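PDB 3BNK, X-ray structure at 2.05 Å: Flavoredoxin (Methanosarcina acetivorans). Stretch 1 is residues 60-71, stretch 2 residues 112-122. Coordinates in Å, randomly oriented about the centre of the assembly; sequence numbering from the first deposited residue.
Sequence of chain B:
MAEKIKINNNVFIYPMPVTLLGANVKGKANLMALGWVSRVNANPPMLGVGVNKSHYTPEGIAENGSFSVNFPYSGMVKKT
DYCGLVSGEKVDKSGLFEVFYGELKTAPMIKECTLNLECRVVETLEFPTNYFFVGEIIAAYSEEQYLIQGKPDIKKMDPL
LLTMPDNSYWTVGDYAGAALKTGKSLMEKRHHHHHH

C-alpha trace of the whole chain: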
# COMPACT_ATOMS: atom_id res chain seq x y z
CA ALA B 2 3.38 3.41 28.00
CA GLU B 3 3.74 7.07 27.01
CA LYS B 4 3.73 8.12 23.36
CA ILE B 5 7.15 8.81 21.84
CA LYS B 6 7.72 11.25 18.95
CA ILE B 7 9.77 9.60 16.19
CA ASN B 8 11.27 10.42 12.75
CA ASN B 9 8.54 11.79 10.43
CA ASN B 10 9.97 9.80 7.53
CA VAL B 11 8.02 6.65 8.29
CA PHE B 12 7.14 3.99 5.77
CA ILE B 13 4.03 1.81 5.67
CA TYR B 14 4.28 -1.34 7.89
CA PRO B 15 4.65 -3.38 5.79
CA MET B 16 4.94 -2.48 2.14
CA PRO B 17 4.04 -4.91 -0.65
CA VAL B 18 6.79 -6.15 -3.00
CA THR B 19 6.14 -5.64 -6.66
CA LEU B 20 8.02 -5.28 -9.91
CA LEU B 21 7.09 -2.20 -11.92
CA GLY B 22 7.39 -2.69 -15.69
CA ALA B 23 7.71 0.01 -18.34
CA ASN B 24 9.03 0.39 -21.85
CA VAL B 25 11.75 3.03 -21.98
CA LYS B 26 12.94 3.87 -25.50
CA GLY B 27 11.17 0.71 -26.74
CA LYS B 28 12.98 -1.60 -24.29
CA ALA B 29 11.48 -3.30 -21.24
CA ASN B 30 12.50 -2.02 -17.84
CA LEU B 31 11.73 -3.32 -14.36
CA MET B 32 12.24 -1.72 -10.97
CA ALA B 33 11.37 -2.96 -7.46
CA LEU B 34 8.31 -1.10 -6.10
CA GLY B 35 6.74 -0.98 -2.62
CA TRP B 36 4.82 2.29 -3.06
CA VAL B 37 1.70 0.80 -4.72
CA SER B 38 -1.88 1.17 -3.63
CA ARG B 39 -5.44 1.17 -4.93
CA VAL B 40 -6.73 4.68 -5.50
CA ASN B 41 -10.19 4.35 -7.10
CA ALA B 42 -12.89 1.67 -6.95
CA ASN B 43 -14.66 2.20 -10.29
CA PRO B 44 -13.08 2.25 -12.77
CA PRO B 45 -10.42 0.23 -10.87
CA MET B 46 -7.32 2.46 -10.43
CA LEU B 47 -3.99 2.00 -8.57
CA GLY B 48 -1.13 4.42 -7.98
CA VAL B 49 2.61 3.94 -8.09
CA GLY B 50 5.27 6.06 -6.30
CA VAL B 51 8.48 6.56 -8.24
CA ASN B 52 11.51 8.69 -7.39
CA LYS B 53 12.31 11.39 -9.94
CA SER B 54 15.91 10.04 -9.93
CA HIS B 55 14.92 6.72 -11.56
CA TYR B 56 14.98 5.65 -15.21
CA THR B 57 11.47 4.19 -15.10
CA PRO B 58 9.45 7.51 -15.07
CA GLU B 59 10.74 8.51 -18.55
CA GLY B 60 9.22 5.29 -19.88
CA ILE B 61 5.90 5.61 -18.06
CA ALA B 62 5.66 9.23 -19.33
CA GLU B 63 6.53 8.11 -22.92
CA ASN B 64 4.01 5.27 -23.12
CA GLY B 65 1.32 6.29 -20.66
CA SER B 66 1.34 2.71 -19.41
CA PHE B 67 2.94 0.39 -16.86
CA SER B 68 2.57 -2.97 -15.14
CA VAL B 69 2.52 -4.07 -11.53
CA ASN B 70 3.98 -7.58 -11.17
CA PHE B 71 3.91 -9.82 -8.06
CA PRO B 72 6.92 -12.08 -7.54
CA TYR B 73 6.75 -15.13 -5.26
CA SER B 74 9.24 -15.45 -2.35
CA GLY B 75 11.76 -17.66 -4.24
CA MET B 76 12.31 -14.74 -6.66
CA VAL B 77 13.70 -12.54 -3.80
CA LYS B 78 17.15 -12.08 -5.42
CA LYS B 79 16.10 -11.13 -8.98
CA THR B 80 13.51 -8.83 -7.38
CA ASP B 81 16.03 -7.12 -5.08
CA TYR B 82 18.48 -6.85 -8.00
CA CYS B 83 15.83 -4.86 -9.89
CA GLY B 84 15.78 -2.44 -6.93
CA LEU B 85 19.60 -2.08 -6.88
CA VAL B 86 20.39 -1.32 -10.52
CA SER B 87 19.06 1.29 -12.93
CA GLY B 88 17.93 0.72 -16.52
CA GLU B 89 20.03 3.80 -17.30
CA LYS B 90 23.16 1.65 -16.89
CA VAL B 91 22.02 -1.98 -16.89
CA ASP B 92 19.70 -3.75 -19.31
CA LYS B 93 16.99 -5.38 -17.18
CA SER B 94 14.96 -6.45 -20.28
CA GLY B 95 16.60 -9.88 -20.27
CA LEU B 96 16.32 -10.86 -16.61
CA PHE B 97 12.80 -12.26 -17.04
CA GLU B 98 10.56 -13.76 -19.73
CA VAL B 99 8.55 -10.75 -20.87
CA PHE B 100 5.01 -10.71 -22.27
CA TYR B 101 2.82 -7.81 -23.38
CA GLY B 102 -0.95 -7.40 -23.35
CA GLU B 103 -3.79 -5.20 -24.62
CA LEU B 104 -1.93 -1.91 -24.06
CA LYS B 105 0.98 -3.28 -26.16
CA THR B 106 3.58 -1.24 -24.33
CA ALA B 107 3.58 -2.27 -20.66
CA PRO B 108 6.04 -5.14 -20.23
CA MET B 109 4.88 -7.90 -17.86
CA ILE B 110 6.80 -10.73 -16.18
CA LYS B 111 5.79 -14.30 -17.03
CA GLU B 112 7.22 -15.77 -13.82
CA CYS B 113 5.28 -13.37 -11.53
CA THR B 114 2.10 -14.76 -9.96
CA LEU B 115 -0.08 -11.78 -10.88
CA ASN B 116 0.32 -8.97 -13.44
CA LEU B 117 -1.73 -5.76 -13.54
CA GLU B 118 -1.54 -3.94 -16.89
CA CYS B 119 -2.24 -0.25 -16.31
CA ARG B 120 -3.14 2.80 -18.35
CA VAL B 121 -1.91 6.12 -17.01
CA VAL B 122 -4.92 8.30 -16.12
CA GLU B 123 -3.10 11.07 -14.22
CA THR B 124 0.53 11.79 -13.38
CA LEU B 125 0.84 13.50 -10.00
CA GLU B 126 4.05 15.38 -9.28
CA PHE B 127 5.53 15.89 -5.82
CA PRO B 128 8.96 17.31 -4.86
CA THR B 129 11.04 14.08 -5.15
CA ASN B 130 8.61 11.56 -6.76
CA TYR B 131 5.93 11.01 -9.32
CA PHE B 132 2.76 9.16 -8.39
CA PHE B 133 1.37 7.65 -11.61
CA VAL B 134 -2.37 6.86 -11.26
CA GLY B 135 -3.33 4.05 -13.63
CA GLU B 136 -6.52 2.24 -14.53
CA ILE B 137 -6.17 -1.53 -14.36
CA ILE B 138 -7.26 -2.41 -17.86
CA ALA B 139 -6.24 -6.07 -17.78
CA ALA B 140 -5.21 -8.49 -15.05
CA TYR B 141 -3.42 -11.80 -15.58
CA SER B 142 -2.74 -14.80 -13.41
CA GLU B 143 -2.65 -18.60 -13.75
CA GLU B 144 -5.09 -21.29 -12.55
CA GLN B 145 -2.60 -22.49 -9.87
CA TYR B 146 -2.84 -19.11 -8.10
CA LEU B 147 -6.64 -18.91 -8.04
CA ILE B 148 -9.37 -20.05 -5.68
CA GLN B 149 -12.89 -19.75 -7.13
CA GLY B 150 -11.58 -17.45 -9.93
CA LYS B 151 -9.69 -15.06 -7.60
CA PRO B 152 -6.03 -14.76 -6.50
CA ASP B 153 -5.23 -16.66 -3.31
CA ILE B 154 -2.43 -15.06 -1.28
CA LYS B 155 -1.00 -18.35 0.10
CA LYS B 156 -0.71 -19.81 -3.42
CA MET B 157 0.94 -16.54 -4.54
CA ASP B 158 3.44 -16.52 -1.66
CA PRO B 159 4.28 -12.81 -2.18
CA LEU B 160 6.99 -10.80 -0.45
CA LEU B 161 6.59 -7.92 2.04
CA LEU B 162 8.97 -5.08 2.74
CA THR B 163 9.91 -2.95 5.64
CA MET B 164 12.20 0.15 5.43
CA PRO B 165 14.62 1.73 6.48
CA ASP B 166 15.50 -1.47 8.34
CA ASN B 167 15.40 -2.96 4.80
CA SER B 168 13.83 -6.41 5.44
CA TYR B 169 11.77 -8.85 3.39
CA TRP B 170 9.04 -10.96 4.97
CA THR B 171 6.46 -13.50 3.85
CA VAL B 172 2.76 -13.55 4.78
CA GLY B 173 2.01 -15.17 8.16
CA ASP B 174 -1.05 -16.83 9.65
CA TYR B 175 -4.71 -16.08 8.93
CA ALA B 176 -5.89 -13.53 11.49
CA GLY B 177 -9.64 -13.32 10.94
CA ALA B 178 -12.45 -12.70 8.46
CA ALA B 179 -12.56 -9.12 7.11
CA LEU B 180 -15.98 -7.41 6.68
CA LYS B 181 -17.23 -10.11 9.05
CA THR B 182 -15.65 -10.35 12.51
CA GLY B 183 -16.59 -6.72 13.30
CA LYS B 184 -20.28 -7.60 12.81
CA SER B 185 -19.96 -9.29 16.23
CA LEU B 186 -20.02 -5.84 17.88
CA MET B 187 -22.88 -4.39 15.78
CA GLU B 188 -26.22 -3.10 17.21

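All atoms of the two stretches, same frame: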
# COMPACT_ATOMS: atom_id res chain seq x y z
N GLY B 60 9.95 6.29 -19.13
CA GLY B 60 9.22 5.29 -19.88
C GLY B 60 7.72 5.34 -19.63
O GLY B 60 6.93 5.25 -20.58
N ILE B 61 7.32 5.48 -18.37
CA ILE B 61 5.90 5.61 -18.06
C ILE B 61 5.32 6.89 -18.71
O ILE B 61 4.24 6.86 -19.29
CB ILE B 61 5.59 5.52 -16.55
CG1 ILE B 61 6.12 4.18 -16.00
CG2 ILE B 61 4.10 5.63 -16.31
CD1 ILE B 61 5.84 3.96 -14.53
N ALA B 62 6.07 7.99 -18.64
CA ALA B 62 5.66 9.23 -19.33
C ALA B 62 5.54 9.05 -20.85
O ALA B 62 4.58 9.53 -21.43
CB ALA B 62 6.61 10.39 -18.97
N GLU B 63 6.49 8.34 -21.46
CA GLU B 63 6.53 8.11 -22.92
C GLU B 63 5.29 7.33 -23.38
O GLU B 63 4.58 7.73 -24.31
CB GLU B 63 7.79 7.30 -23.31
CG GLU B 63 9.17 7.95 -22.99
CD GLU B 63 10.41 7.02 -23.24
OE1 GLU B 63 10.28 5.93 -23.83
OE2 GLU B 63 11.53 7.41 -22.85
N ASN B 64 5.02 6.22 -22.69
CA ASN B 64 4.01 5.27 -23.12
C ASN B 64 2.64 5.45 -22.50
O ASN B 64 1.66 4.95 -23.03
CB ASN B 64 4.51 3.84 -22.85
CG ASN B 64 5.66 3.48 -23.72
OD1 ASN B 64 5.51 3.26 -24.92
ND2 ASN B 64 6.85 3.44 -23.12
N GLY B 65 2.58 6.14 -21.37
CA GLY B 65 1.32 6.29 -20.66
C GLY B 65 0.79 4.94 -20.22
O GLY B 65 -0.43 4.72 -20.24
N SER B 66 1.71 4.05 -19.84
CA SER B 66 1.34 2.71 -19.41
C SER B 66 2.42 2.10 -18.53
O SER B 66 3.58 2.50 -18.60
CB SER B 66 1.06 1.79 -20.61
OG SER B 66 2.26 1.35 -21.21
N PHE B 67 2.03 1.12 -17.71
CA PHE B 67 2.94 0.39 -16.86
C PHE B 67 2.27 -0.89 -16.35
O PHE B 67 1.06 -1.08 -16.48
CB PHE B 67 3.45 1.27 -15.70
CG PHE B 67 2.37 1.69 -14.72
CD1 PHE B 67 2.08 0.91 -13.60
CD2 PHE B 67 1.66 2.88 -14.91
CE1 PHE B 67 1.10 1.31 -12.68
CE2 PHE B 67 0.67 3.29 -14.01
CZ PHE B 67 0.39 2.51 -12.89
N SER B 68 3.09 -1.78 -15.79
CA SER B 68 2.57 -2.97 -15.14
C SER B 68 3.03 -3.07 -13.70
O SER B 68 4.07 -2.54 -13.32
CB SER B 68 2.96 -4.24 -15.91
OG SER B 68 4.37 -4.38 -15.96
N VAL B 69 2.22 -3.75 -12.91
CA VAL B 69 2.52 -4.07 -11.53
C VAL B 69 2.53 -5.59 -11.45
O VAL B 69 1.52 -6.23 -11.74
CB VAL B 69 1.48 -3.46 -10.57
CG1 VAL B 69 1.85 -3.75 -9.13
CG2 VAL B 69 1.38 -1.96 -10.78
N ASN B 70 3.68 -6.15 -11.06
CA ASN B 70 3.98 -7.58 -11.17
C ASN B 70 4.33 -8.14 -9.79
O ASN B 70 5.13 -7.54 -9.07
CB ASN B 70 5.16 -7.83 -12.12
CG ASN B 70 4.89 -7.39 -13.55
OD1 ASN B 70 4.23 -8.08 -14.32
ND2 ASN B 70 5.42 -6.23 -13.92
N PHE B 71 3.72 -9.26 -9.41
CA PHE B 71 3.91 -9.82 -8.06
C PHE B 71 4.82 -11.03 -8.08
O PHE B 71 4.39 -12.10 -8.48
CB PHE B 71 2.56 -10.19 -7.41
CG PHE B 71 1.73 -9.01 -7.01
CD1 PHE B 71 0.96 -8.33 -7.95
CD2 PHE B 71 1.73 -8.58 -5.68
CE1 PHE B 71 0.19 -7.23 -7.60
CE2 PHE B 71 0.97 -7.48 -5.30
CZ PHE B 71 0.20 -6.79 -6.26
N GLU B 112 6.97 -14.98 -15.02
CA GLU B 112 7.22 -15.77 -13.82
C GLU B 112 6.44 -15.25 -12.59
O GLU B 112 6.16 -16.02 -11.66
CB GLU B 112 8.73 -15.87 -13.57
CG GLU B 112 9.52 -16.47 -14.78
CD GLU B 112 10.25 -15.43 -15.69
OE1 GLU B 112 9.64 -14.45 -16.15
OE2 GLU B 112 11.45 -15.62 -15.98
N CYS B 113 6.07 -13.97 -12.61
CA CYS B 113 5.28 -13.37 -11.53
C CYS B 113 3.87 -13.98 -11.43
O CYS B 113 3.27 -14.39 -12.43
CB CYS B 113 5.23 -11.84 -11.65
SG CYS B 113 6.79 -11.04 -11.13
N THR B 114 3.34 -14.04 -10.21
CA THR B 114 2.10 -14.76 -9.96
C THR B 114 0.86 -14.00 -10.41
O THR B 114 -0.21 -14.60 -10.60
CB THR B 114 1.97 -15.15 -8.48
OG1 THR B 114 1.71 -13.99 -7.69
CG2 THR B 114 3.26 -15.86 -8.01
N LEU B 115 1.01 -12.69 -10.55
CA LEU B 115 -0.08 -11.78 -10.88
C LEU B 115 0.51 -10.54 -11.56
O LEU B 115 1.50 -9.97 -11.08
CB LEU B 115 -0.87 -11.39 -9.61
CG LEU B 115 -2.00 -10.33 -9.68
CD1 LEU B 115 -3.27 -10.83 -10.43
CD2 LEU B 115 -2.36 -9.87 -8.29
N ASN B 116 -0.10 -10.15 -12.68
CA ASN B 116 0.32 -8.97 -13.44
C ASN B 116 -0.86 -8.04 -13.72
O ASN B 116 -1.87 -8.46 -14.27
CB ASN B 116 0.97 -9.35 -14.78
CG ASN B 116 1.76 -10.64 -14.71
OD1 ASN B 116 1.22 -11.73 -14.93
ND2 ASN B 116 3.06 -10.52 -14.44
N LEU B 117 -0.72 -6.78 -13.31
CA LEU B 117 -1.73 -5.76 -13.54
C LEU B 117 -1.22 -4.79 -14.60
O LEU B 117 -0.23 -4.10 -14.40
CB LEU B 117 -2.10 -5.02 -12.24
CG LEU B 117 -2.38 -5.86 -10.99
CD1 LEU B 117 -2.76 -4.99 -9.79
CD2 LEU B 117 -3.45 -6.98 -11.22
N GLU B 118 -1.92 -4.76 -15.74
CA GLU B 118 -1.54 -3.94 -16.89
C GLU B 118 -2.32 -2.62 -16.80
O GLU B 118 -3.54 -2.62 -16.81
CB GLU B 118 -1.85 -4.71 -18.18
CG GLU B 118 -1.46 -4.01 -19.48
CD GLU B 118 -1.88 -4.82 -20.73
OE1 GLU B 118 -2.79 -5.67 -20.62
OE2 GLU B 118 -1.29 -4.59 -21.81
N CYS B 119 -1.60 -1.50 -16.70
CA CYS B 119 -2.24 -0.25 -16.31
C CYS B 119 -2.08 0.89 -17.29
O CYS B 119 -1.00 1.11 -17.85
CB CYS B 119 -1.78 0.20 -14.92
SG CYS B 119 -1.95 -1.09 -13.67
N ARG B 120 -3.17 1.62 -17.49
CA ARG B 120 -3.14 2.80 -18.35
C ARG B 120 -3.09 4.07 -17.54
O ARG B 120 -3.95 4.31 -16.71
CB ARG B 120 -4.35 2.83 -19.28
CG ARG B 120 -4.06 3.65 -20.52
CD ARG B 120 -5.15 4.59 -20.88
NE ARG B 120 -6.34 3.93 -21.39
CZ ARG B 120 -7.53 4.00 -20.81
NH1 ARG B 120 -7.70 4.71 -19.69
NH2 ARG B 120 -8.56 3.37 -21.36
N VAL B 121 -2.06 4.87 -17.76
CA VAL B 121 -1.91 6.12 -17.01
C VAL B 121 -3.14 6.99 -17.25
O VAL B 121 -3.51 7.25 -18.40
CB VAL B 121 -0.60 6.87 -17.35
CG1 VAL B 121 -0.58 8.22 -16.67
CG2 VAL B 121 0.61 6.05 -16.91
N VAL B 122 -3.76 7.40 -16.14
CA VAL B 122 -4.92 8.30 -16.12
C VAL B 122 -4.45 9.71 -15.73
O VAL B 122 -4.81 10.70 -16.37
CB VAL B 122 -6.03 7.75 -15.17
CG1 VAL B 122 -7.18 8.73 -15.01
CG2 VAL B 122 -6.59 6.41 -15.69

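The apolar centre of this contact lies on one face of a two-stranded antiparallel ladder, where Phe 67, Val 69 and Phe 71 from the first strand meet Leu 115, Leu 117 and Cys 119 from the second, with Val 121 closing its end and pointing toward the first stretch. Phe 67 is the clearest piece of packing. With chi1 in the p well, its ring leans across to the neighbouring strand and lies against its directly paired residue: Cys 119 CB sits 3.9 Å from the centroid of the Phe 67 ring, only 15° off the normal, so a CH group rests over the aromatic face. The short cysteine side chain puts its CB over the ring and its sulfur obliquely to it. At the ring's edge, Val 121 CG2 approaches Phe 67 CD2 at 3.9 Å, and the same methyl lies 3.6 Å from Ile 61 CG2. One valine branch thus ties the helix before the strand to the aromatic ring within it.

Further along, Val 69 and Leu 117 form the next pair, Val 69 CB to Leu 117 CB 4.2 Å, beta-branched and gamma-branched residues side by side in extended backbone. Phe 71, which gives up more surface to the other stretch than any other residue here, takes the m rotamer: its CD1 is 3.7 Å from Leu 115 CD2, and at the edge of the ring its CE1 is 4.3 Å from Leu 117 CD1.

Beneath these side chains runs the backbone ladder. Phe 67 and Cys 119 bond reciprocally, Phe 67 N to Cys 119 O at 3.0 Å and Cys 119 N to Phe 67 O at 2.7 Å; Val 69 and Leu 117 repeat the pattern, Val 69 N to Leu 117 O at 2.9 Å and Leu 117 N to Val 69 O at 2.8 Å. Between these rungs the strands come closer, and CA-H groups meet carbonyls, as where Ser 68 CA lies 3.1 Å from Leu 117 O. Near Phe 71 the pairing shifts: Phe 71 N donates to Leu 115 O at 2.9 Å, but Phe 71 O accepts from Thr 114 N at 2.8 Å.

The opposite face is polar. Ser 66, Ser 68 and Asn 70 stand there with Arg 120, Glu 118 and Asn 116. Although Asn 70 and Asn 116 are buried, they pair directly, Asn 116 ND2 donating to Asn 70 OD1 at 2.7 Å, and Asn 116 OD1 is bonded elsewhere in the structure, while Asn 70 ND2 reaches back along its own strand to Ser 68 OG at 2.9 Å. The Glu 118 carboxylate finds partners elsewhere in the structure. At the far edge, Gly 65 leaves the helix with positive phi, a conformation that favours glycine, and Gly 65 O accepts from Val 121 N at 3.0 Å, carrying the ladder to the turn. Arg 120, beside it, is exposed. In all, the two stretches bury 736 Å² between them.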